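PDB 3FXG: rhamnonate dehydratase from Gibberella zeae PH-1, which probably dehydrates L-rhamnonate to 2-keto-3-deoxy-L-rhamnonate, as a magnesium-dependent lyase of the enolase superfamily. Local coordinates for residues Pro106-Ser120 / Ile130-Leu144. Sequence-based numbering, arbitrary orientation.
Sequences PRNTNLLFEQMYRAS and IAVISVIDLALWDLL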
ATOM      1  N   PRO A 106     -13.614  20.085 -40.261  1.00 14.37           N
ATOM      2  CA  PRO A 106     -14.451  19.529 -39.192  1.00 13.59           C
ATOM      3  C   PRO A 106     -14.150  18.082 -38.812  1.00 12.86           C
ATOM      4  O   PRO A 106     -14.618  17.600 -37.781  1.00 13.36           O
ATOM      5  CB  PRO A 106     -15.869  19.715 -39.734  1.00 13.98           C
ATOM      6  CG  PRO A 106     -15.672  19.604 -41.210  1.00 15.64           C
ATOM      7  CD  PRO A 106     -14.427  20.422 -41.443  1.00 13.74           C
ATOM      8  N   ARG A 107     -13.373  17.388 -39.635  1.00 12.80           N
ATOM      9  CA  ARG A 107     -13.021  16.005 -39.332  1.00 12.64           C
ATOM     10  C   ARG A 107     -11.907  15.939 -38.293  1.00 12.48           C
ATOM     11  O   ARG A 107     -11.624  14.869 -37.742  1.00 13.37           O
ATOM     12  CB  ARG A 107     -12.595  15.270 -40.607  1.00 12.63           C
ATOM     13  CG  ARG A 107     -13.742  15.042 -41.590  1.00 12.52           C
ATOM     14  CD  ARG A 107     -13.234  14.476 -42.906  1.00 11.39           C
ATOM     15  NE  ARG A 107     -12.243  15.360 -43.512  1.00 11.02           N
ATOM     16  CZ  ARG A 107     -11.611  15.111 -44.655  1.00 11.72           C
ATOM     17  NH1 ARG A 107     -11.865  13.998 -45.327  1.00 11.82           N
ATOM     18  NH2 ARG A 107     -10.726  15.979 -45.126  1.00 13.46           N
ATOM     19  N   ASN A 108     -11.282  17.084 -38.023  1.00 12.05           N
ATOM     20  CA  ASN A 108     -10.199  17.152 -37.041  1.00 11.74           C
ATOM     21  C   ASN A 108     -10.766  17.288 -35.633  1.00 11.81           C
ATOM     22  O   ASN A 108     -10.425  18.214 -34.897  1.00 11.41           O
ATOM     23  CB  ASN A 108      -9.275  18.338 -37.345  1.00 11.58           C
ATOM     24  CG  ASN A 108      -8.457  18.130 -38.608  1.00 10.52           C
ATOM     25  OD1 ASN A 108      -8.326  17.010 -39.093  1.00 11.60           O
ATOM     26  ND2 ASN A 108      -7.890  19.209 -39.134  1.00 11.56           N
ATOM     27  N   THR A 109     -11.635  16.354 -35.262  1.00 12.08           N
ATOM     28  CA  THR A 109     -12.265  16.382 -33.950  1.00 12.83           C
ATOM     29  C   THR A 109     -11.266  16.309 -32.804  1.00 12.30           C
ATOM     30  O   THR A 109     -11.405  17.024 -31.808  1.00  9.01           O
ATOM     31  CB  THR A 109     -13.287  15.240 -33.812  1.00 13.09           C
ATOM     32  OG1 THR A 109     -12.687  13.999 -34.206  1.00 15.30           O
ATOM     33  CG2 THR A 109     -14.487  15.514 -34.692  1.00 15.81           C
ATOM     34  N   ASN A 110     -10.257  15.451 -32.937  1.00 11.68           N
ATOM     35  CA  ASN A 110      -9.253  15.325 -31.885  1.00 13.19           C
ATOM     36  C   ASN A 110      -8.460  16.615 -31.690  1.00 14.32           C
ATOM     37  O   ASN A 110      -8.254  17.057 -30.559  1.00 16.59           O
ATOM     38  CB  ASN A 110      -8.299  14.161 -32.182  1.00 10.93           C
ATOM     39  CG  ASN A 110      -8.931  12.805 -31.900  1.00 11.78           C
ATOM     40  OD1 ASN A 110      -9.988  12.722 -31.269  1.00 13.98           O
ATOM     41  ND2 ASN A 110      -8.282  11.739 -32.350  1.00 10.35           N
ATOM     42  N   LEU A 111      -8.018  17.221 -32.786  1.00 12.30           N
ATOM     43  CA  LEU A 111      -7.260  18.465 -32.701  1.00 12.01           C
ATOM     44  C   LEU A 111      -8.092  19.592 -32.094  1.00 11.72           C
ATOM     45  O   LEU A 111      -7.656  20.280 -31.167  1.00 10.76           O
ATOM     46  CB  LEU A 111      -6.780  18.899 -34.089  1.00 11.23           C
ATOM     47  CG  LEU A 111      -6.151  20.296 -34.141  1.00 11.60           C
ATOM     48  CD1 LEU A 111      -4.817  20.277 -33.405  1.00 13.57           C
ATOM     49  CD2 LEU A 111      -5.956  20.730 -35.588  1.00 13.86           C
ATOM     50  N   LEU A 112      -9.298  19.780 -32.615  1.00 10.83           N
ATOM     51  CA  LEU A 112     -10.158  20.848 -32.124  1.00 11.44           C
ATOM     52  C   LEU A 112     -10.496  20.721 -30.640  1.00 11.33           C
ATOM     53  O   LEU A 112     -10.553  21.724 -29.929  1.00 11.11           O
ATOM     54  CB  LEU A 112     -11.431  20.924 -32.968  1.00 12.08           C
ATOM     55  CG  LEU A 112     -11.173  21.268 -34.441  1.00 12.67           C
ATOM     56  CD1 LEU A 112     -12.488  21.263 -35.207  1.00 14.26           C
ATOM     57  CD2 LEU A 112     -10.496  22.630 -34.552  1.00 13.92           C
ATOM     58  N   PHE A 113     -10.719  19.502 -30.161  1.00 10.39           N
ATOM     59  CA  PHE A 113     -11.029  19.345 -28.745  1.00 10.33           C
ATOM     60  C   PHE A 113      -9.822  19.679 -27.871  1.00 10.15           C
ATOM     61  O   PHE A 113      -9.948  20.386 -26.873  1.00 10.44           O
ATOM     62  CB  PHE A 113     -11.486  17.925 -28.408  1.00 11.13           C
ATOM     63  CG  PHE A 113     -11.700  17.717 -26.938  1.00 11.23           C
ATOM     64  CD1 PHE A 113     -12.863  18.173 -26.321  1.00 11.39           C
ATOM     65  CD2 PHE A 113     -10.694  17.169 -26.146  1.00 12.44           C
ATOM     66  CE1 PHE A 113     -13.017  18.093 -24.936  1.00 11.84           C
ATOM     67  CE2 PHE A 113     -10.838  17.088 -24.758  1.00 11.29           C
ATOM     68  CZ  PHE A 113     -11.998  17.551 -24.155  1.00 11.25           C
ATOM     69  N   GLU A 114      -8.654  19.164 -28.239  1.00 10.74           N
ATOM     70  CA  GLU A 114      -7.449  19.427 -27.462  1.00 11.36           C
ATOM     71  C   GLU A 114      -7.165  20.918 -27.407  1.00  9.88           C
ATOM     72  O   GLU A 114      -6.759  21.442 -26.371  1.00  9.75           O
ATOM     73  CB  GLU A 114      -6.242  18.702 -28.066  1.00 10.45           C
ATOM     74  CG  GLU A 114      -6.364  17.183 -28.058  1.00 12.19           C
ATOM     75  CD  GLU A 114      -6.577  16.625 -26.666  1.00 13.94           C
ATOM     76  OE1 GLU A 114      -5.780  16.963 -25.765  1.00 16.73           O
ATOM     77  OE2 GLU A 114      -7.534  15.843 -26.472  1.00 12.97           O
ATOM     78  N   GLN A 115      -7.378  21.610 -28.521  1.00 11.11           N
ATOM     79  CA  GLN A 115      -7.128  23.044 -28.549  1.00 10.86           C
ATOM     80  C   GLN A 115      -8.095  23.799 -27.640  1.00 10.90           C
ATOM     81  O   GLN A 115      -7.678  24.611 -26.819  1.00 10.53           O
ATOM     82  CB  GLN A 115      -7.221  23.579 -29.982  1.00 11.22           C
ATOM     83  CG  GLN A 115      -6.135  23.026 -30.904  1.00 11.32           C
ATOM     84  CD  GLN A 115      -6.146  23.669 -32.273  1.00 13.35           C
ATOM     85  OE1 GLN A 115      -7.207  23.951 -32.828  1.00 12.29           O
ATOM     86  NE2 GLN A 115      -4.959  23.890 -32.836  1.00 12.45           N
HETATM   87  N   MSE A 116      -9.388  23.528 -27.776  1.00 10.21           N
HETATM   88  CA  MSE A 116     -10.367  24.213 -26.948  1.00 10.03           C
HETATM   89  C   MSE A 116     -10.177  23.889 -25.470  1.00 10.55           C
HETATM   90  O   MSE A 116     -10.284  24.770 -24.616  1.00 11.60           O
HETATM   91  CB  MSE A 116     -11.791  23.840 -27.381  1.00 13.46           C
HETATM   92  CG  MSE A 116     -12.165  24.322 -28.780  1.00 14.33           C
HETATM   93 SE   MSE A 116     -14.049  24.057 -29.157  1.00 24.94          SE
HETATM   94  CE  MSE A 116     -13.997  22.192 -29.672  1.00 14.27           C
ATOM     95  N   TYR A 117      -9.885  22.629 -25.164  1.00 10.48           N
ATOM     96  CA  TYR A 117      -9.705  22.228 -23.772  1.00  9.44           C
ATOM     97  C   TYR A 117      -8.437  22.806 -23.147  1.00 10.16           C
ATOM     98  O   TYR A 117      -8.477  23.391 -22.066  1.00 10.19           O
ATOM     99  CB  TYR A 117      -9.666  20.700 -23.648  1.00  9.87           C
ATOM    100  CG  TYR A 117      -9.626  20.233 -22.209  1.00 10.19           C
ATOM    101  CD1 TYR A 117     -10.799  20.084 -21.469  1.00 11.14           C
ATOM    102  CD2 TYR A 117      -8.407  19.990 -21.570  1.00 10.86           C
ATOM    103  CE1 TYR A 117     -10.760  19.706 -20.119  1.00 10.28           C
ATOM    104  CE2 TYR A 117      -8.357  19.618 -20.225  1.00 10.20           C
ATOM    105  CZ  TYR A 117      -9.536  19.476 -19.507  1.00 10.51           C
ATOM    106  OH  TYR A 117      -9.489  19.102 -18.180  1.00 10.38           O
ATOM    107  N   ARG A 118      -7.306  22.643 -23.822  1.00 10.45           N
ATOM    108  CA  ARG A 118      -6.055  23.139 -23.272  1.00 10.83           C
ATOM    109  C   ARG A 118      -5.957  24.662 -23.264  1.00 11.01           C
ATOM    110  O   ARG A 118      -5.319  25.237 -22.387  1.00 12.12           O
ATOM    111  CB  ARG A 118      -4.866  22.503 -24.010  1.00 11.82           C
ATOM    112  CG  ARG A 118      -4.735  21.000 -23.719  1.00 11.48           C
ATOM    113  CD  ARG A 118      -3.553  20.351 -24.434  1.00 11.53           C
ATOM    114  NE  ARG A 118      -2.246  20.769 -23.920  1.00 12.24           N
ATOM    115  CZ  ARG A 118      -1.716  20.370 -22.765  1.00 15.07           C
ATOM    116  NH1 ARG A 118      -2.374  19.537 -21.966  1.00 12.57           N
ATOM    117  NH2 ARG A 118      -0.501  20.777 -22.419  1.00 13.33           N
ATOM    118  N   ALA A 119      -6.605  25.318 -24.221  1.00 10.61           N
ATOM    119  CA  ALA A 119      -6.577  26.777 -24.276  1.00 10.92           C
ATOM    120  C   ALA A 119      -7.472  27.408 -23.208  1.00 12.13           C
ATOM    121  O   ALA A 119      -7.307  28.577 -22.870  1.00 10.89           O
ATOM    122  CB  ALA A 119      -6.998  27.259 -25.657  1.00 10.60           C
ATOM    123  N   SER A 120      -8.421  26.641 -22.678  1.00 11.11           N
ATOM    124  CA  SER A 120      -9.320  27.163 -21.652  1.00 12.23           C
ATOM    125  C   SER A 120      -9.042  26.580 -20.270  1.00 12.64           C
ATOM    126  O   SER A 120      -9.813  26.795 -19.334  1.00 11.63           O
ATOM    127  CB  SER A 120     -10.780  26.893 -22.032  1.00 13.86           C
ATOM    128  OG  SER A 120     -11.029  25.504 -22.167  1.00 13.32           O
ATOM    129  N   ILE A 130     -16.488  23.618 -20.053  1.00 11.52           N
ATOM    130  CA  ILE A 130     -16.453  22.303 -20.676  1.00 11.57           C
ATOM    131  C   ILE A 130     -17.801  21.988 -21.322  1.00 12.40           C
ATOM    132  O   ILE A 130     -17.865  21.297 -22.335  1.00 12.26           O
ATOM    133  CB  ILE A 130     -16.091  21.211 -19.640  1.00 12.18           C
ATOM    134  CG1 ILE A 130     -14.811  21.614 -18.896  1.00 12.54           C
ATOM    135  CG2 ILE A 130     -15.875  19.876 -20.335  1.00  9.33           C
ATOM    136  CD1 ILE A 130     -13.637  21.935 -19.816  1.00 12.82           C
ATOM    137  N   ALA A 131     -18.877  22.498 -20.730  1.00 12.47           N
ATOM    138  CA  ALA A 131     -20.203  22.291 -21.292  1.00 12.00           C
ATOM    139  C   ALA A 131     -20.253  22.991 -22.659  1.00 12.43           C
ATOM    140  O   ALA A 131     -20.855  22.486 -23.609  1.00 12.15           O
ATOM    141  CB  ALA A 131     -21.269  22.869 -20.355  1.00 13.62           C
ATOM    142  N   VAL A 132     -19.609  24.152 -22.757  1.00 11.58           N
ATOM    143  CA  VAL A 132     -19.583  24.904 -24.013  1.00 11.54           C
ATOM    144  C   VAL A 132     -18.854  24.089 -25.077  1.00 13.52           C
ATOM    145  O   VAL A 132     -19.341  23.919 -26.199  1.00 12.59           O
ATOM    146  CB  VAL A 132     -18.859  26.259 -23.841  1.00 12.72           C
ATOM    147  CG1 VAL A 132     -18.773  26.980 -25.181  1.00 12.15           C
ATOM    148  CG2 VAL A 132     -19.602  27.118 -22.821  1.00 13.44           C
ATOM    149  N   ILE A 133     -17.682  23.582 -24.715  1.00 11.42           N
ATOM    150  CA  ILE A 133     -16.898  22.780 -25.637  1.00 12.01           C
ATOM    151  C   ILE A 133     -17.692  21.551 -26.073  1.00 11.82           C
ATOM    152  O   ILE A 133     -17.641  21.155 -27.235  1.00 11.69           O
ATOM    153  CB  ILE A 133     -15.572  22.327 -24.986  1.00 11.38           C
ATOM    154  CG1 ILE A 133     -14.701  23.555 -24.690  1.00 11.30           C
ATOM    155  CG2 ILE A 133     -14.839  21.357 -25.910  1.00 10.87           C
ATOM    156  CD1 ILE A 133     -13.417  23.236 -23.942  1.00 11.72           C
ATOM    157  N   SER A 134     -18.438  20.961 -25.142  1.00 10.41           N
ATOM    158  CA  SER A 134     -19.228  19.768 -25.442  1.00 10.26           C
ATOM    159  C   SER A 134     -20.249  20.003 -26.550  1.00 11.14           C
ATOM    160  O   SER A 134     -20.382  19.191 -27.467  1.00  9.70           O
ATOM    161  CB  SER A 134     -19.961  19.281 -24.189  1.00  8.95           C
ATOM    162  OG  SER A 134     -19.056  18.960 -23.147  1.00 12.25           O
ATOM    163  N   VAL A 135     -20.980  21.108 -26.456  1.00 10.20           N
ATOM    164  CA  VAL A 135     -21.995  21.421 -27.453  1.00 11.79           C
ATOM    165  C   VAL A 135     -21.374  21.711 -28.816  1.00 11.50           C
ATOM    166  O   VAL A 135     -21.932  21.344 -29.853  1.00 10.20           O
ATOM    167  CB  VAL A 135     -22.859  22.616 -26.996  1.00 12.64           C
ATOM    168  CG1 VAL A 135     -23.889  22.953 -28.061  1.00 13.15           C
ATOM    169  CG2 VAL A 135     -23.560  22.269 -25.686  1.00 12.12           C
ATOM    170  N   ILE A 136     -20.220  22.366 -28.822  1.00 10.87           N
ATOM    171  CA  ILE A 136     -19.543  22.668 -30.078  1.00 11.93           C
ATOM    172  C   ILE A 136     -19.106  21.362 -30.738  1.00 12.59           C
ATOM    173  O   ILE A 136     -19.264  21.180 -31.947  1.00 10.93           O
ATOM    174  CB  ILE A 136     -18.306  23.566 -29.846  1.00  9.77           C
ATOM    175  CG1 ILE A 136     -18.759  24.966 -29.420  1.00 12.00           C
ATOM    176  CG2 ILE A 136     -17.455  23.628 -31.111  1.00 10.74           C
ATOM    177  CD1 ILE A 136     -17.618  25.888 -28.996  1.00 14.44           C
ATOM    178  N   ASP A 137     -18.562  20.453 -29.933  1.00 11.41           N
ATOM    179  CA  ASP A 137     -18.109  19.160 -30.431  1.00 11.88           C
ATOM    180  C   ASP A 137     -19.279  18.379 -31.016  1.00 11.42           C
ATOM    181  O   ASP A 137     -19.156  17.784 -32.082  1.00 11.85           O
ATOM    182  CB  ASP A 137     -17.465  18.348 -29.302  1.00 11.57           C
ATOM    183  CG  ASP A 137     -16.895  17.023 -29.785  1.00 14.31           C
ATOM    184  OD1 ASP A 137     -15.891  17.036 -30.532  1.00 18.12           O
ATOM    185  OD2 ASP A 137     -17.449  15.966 -29.420  1.00 14.52           O
ATOM    186  N   LEU A 138     -20.409  18.376 -30.313  1.00 11.94           N
ATOM    187  CA  LEU A 138     -21.593  17.664 -30.784  1.00 11.04           C
ATOM    188  C   LEU A 138     -22.084  18.262 -32.104  1.00 13.01           C
ATOM    189  O   LEU A 138     -22.526  17.536 -32.994  1.00 13.20           O
ATOM    190  CB  LEU A 138     -22.702  17.712 -29.724  1.00 11.67           C
ATOM    191  CG  LEU A 138     -22.447  16.862 -28.469  1.00 10.30           C
ATOM    192  CD1 LEU A 138     -23.516  17.133 -27.412  1.00 12.24           C
ATOM    193  CD2 LEU A 138     -22.439  15.386 -28.849  1.00 10.98           C
ATOM    194  N   ALA A 139     -22.000  19.583 -32.235  1.00 11.73           N
ATOM    195  CA  ALA A 139     -22.417  20.239 -33.472  1.00 12.25           C
ATOM    196  C   ALA A 139     -21.482  19.801 -34.596  1.00 10.68           C
ATOM    197  O   ALA A 139     -21.902  19.648 -35.741  1.00 11.77           O
ATOM    198  CB  ALA A 139     -22.381  21.761 -33.312  1.00 11.97           C
ATOM    199  N   LEU A 140     -20.211  19.598 -34.265  1.00 10.55           N
ATOM    200  CA  LEU A 140     -19.239  19.155 -35.253  1.00 11.37           C
ATOM    201  C   LEU A 140     -19.610  17.757 -35.730  1.00 11.68           C
ATOM    202  O   LEU A 140     -19.588  17.480 -36.931  1.00 12.71           O
ATOM    203  CB  LEU A 140     -17.824  19.146 -34.659  1.00 12.65           C
ATOM    204  CG  LEU A 140     -17.111  20.494 -34.539  1.00 14.52           C
ATOM    205  CD1 LEU A 140     -15.792  20.310 -33.798  1.00 14.40           C
ATOM    206  CD2 LEU A 140     -16.862  21.074 -35.934  1.00 13.45           C
ATOM    207  N   TRP A 141     -19.961  16.875 -34.796  1.00 10.84           N
ATOM    208  CA  TRP A 141     -20.338  15.517 -35.173  1.00 11.87           C
ATOM    209  C   TRP A 141     -21.615  15.505 -36.001  1.00 11.03           C
ATOM    210  O   TRP A 141     -21.732  14.725 -36.942  1.00 11.47           O
ATOM    211  CB  TRP A 141     -20.495  14.631 -33.934  1.00 13.23           C
ATOM    212  CG  TRP A 141     -19.171  14.121 -33.428  1.00 12.51           C
ATOM    213  CD1 TRP A 141     -18.448  14.602 -32.372  1.00 15.17           C
ATOM    214  CD2 TRP A 141     -18.401  13.052 -33.987  1.00 13.51           C
ATOM    215  NE1 TRP A 141     -17.275  13.894 -32.237  1.00 13.43           N
ATOM    216  CE2 TRP A 141     -17.221  12.937 -33.217  1.00 13.36           C
ATOM    217  CE3 TRP A 141     -18.594  12.178 -35.065  1.00 13.61           C
ATOM    218  CZ2 TRP A 141     -16.239  11.981 -33.490  1.00 13.61           C
ATOM    219  CZ3 TRP A 141     -17.617  11.227 -35.339  1.00 16.45           C
ATOM    220  CH2 TRP A 141     -16.452  11.138 -34.551  1.00 15.56           C
ATOM    221  N   ASP A 142     -22.564  16.373 -35.656  1.00 10.58           N
ATOM    222  CA  ASP A 142     -23.818  16.463 -36.401  1.00 11.90           C
ATOM    223  C   ASP A 142     -23.479  16.860 -37.838  1.00 11.52           C
ATOM    224  O   ASP A 142     -24.022  16.306 -38.793  1.00 12.07           O
ATOM    225  CB  ASP A 142     -24.740  17.512 -35.760  1.00 11.10           C
ATOM    226  CG  ASP A 142     -26.137  17.529 -36.377  1.00 14.42           C
ATOM    227  OD1 ASP A 142     -26.797  16.467 -36.413  1.00 12.94           O
ATOM    228  OD2 ASP A 142     -26.582  18.614 -36.815  1.00 12.47           O
ATOM    229  N   LEU A 143     -22.571  17.821 -37.980  1.00 11.30           N
ATOM    230  CA  LEU A 143     -22.136  18.293 -39.290  1.00 12.12           C
ATOM    231  C   LEU A 143     -21.463  17.176 -40.089  1.00 12.58           C
ATOM    232  O   LEU A 143     -21.729  17.003 -41.280  1.00 13.32           O
ATOM    233  CB  LEU A 143     -21.162  19.466 -39.124  1.00 11.84           C
ATOM    234  CG  LEU A 143     -20.426  19.963 -40.371  1.00 11.79           C
ATOM    235  CD1 LEU A 143     -21.429  20.483 -41.393  1.00 13.38           C
ATOM    236  CD2 LEU A 143     -19.442  21.058 -39.976  1.00 12.47           C
ATOM    237  N   LEU A 144     -20.588  16.417 -39.433  1.00 12.46           N
ATOM    238  CA  LEU A 144     -19.893  15.323 -40.100  1.00 12.63           C
ATOM    239  C   LEU A 144     -20.877  14.284 -40.624  1.00 12.80           C
ATOM    240  O   LEU A 144     -20.731  13.784 -41.741  1.00 13.31           O
ATOM    241  CB  LEU A 144     -18.892  14.660 -39.146  1.00 13.27           C
ATOM    242  CG  LEU A 144     -17.677  15.505 -38.749  1.00 14.73           C
ATOM    243  CD1 LEU A 144     -16.817  14.734 -37.755  1.00 14.44           C
ATOM    244  CD2 LEU A 144     -16.866  15.862 -39.995  1.00 14.54           C
TER
HETATM  245  O   HOH W   1     -13.797  18.431 -31.249  1.00 16.42           O
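Met-116, a selenomethionine, lies against Ile-133 and Ile-136 where helices 109-119 and 130-144 run nearly antiparallel (164°), their axes 10.3 Å apart. Followed outward from the backbone, its CB meets Ile-133 CD1 at 3.9 Å; SE faces Ile-136, touching its CG2 and CD1, each at 4.0 Å; and the bend at chi3 (-82°) turns CE back between Ile-133 CG2 and Ile-136 CG2. The same Ile-133 CG2 also reaches the Phe-113 ring, 3.8 Å from Phe-113 CD1. Ile-133 CD1 touches the backbone at Met-116 O, a carbonyl that accepts a 2.7 Å hydrogen bond from Ser-120 OG and is thus satisfied despite its apolar neighbour.

Toward the other end, Leu-112 and Leu-140 touch through their CD1 methyls, and Pro-106 CB packs between the CD2 atoms of Leu-143 and Leu-144. Thr-109 CG2 rests 3.8 Å above one face of the Trp-141 indole, near its rim, next to Leu-144 CD1 on the same face; the indole NE1 bonds to Thr-306.

No direct hydrogen bond joins the helices. One water donates to Thr-109 O and, at 2.6 Å, to Asp-137 OD1, which also pairs with Thr-306 at the start of helix 305-316.

The pair belongs to the helical part of the enolase-type N-terminal domain: Leu-140 reaches Ile-71 of the sheet, while Tyr-117 OH bonds Asp-254 of a neighbouring subunit. Direct cohesion between the helices therefore comes from branched apolar packing; the one polar link found between the two segments is a water bridge between buried residues, next to helix 305-316.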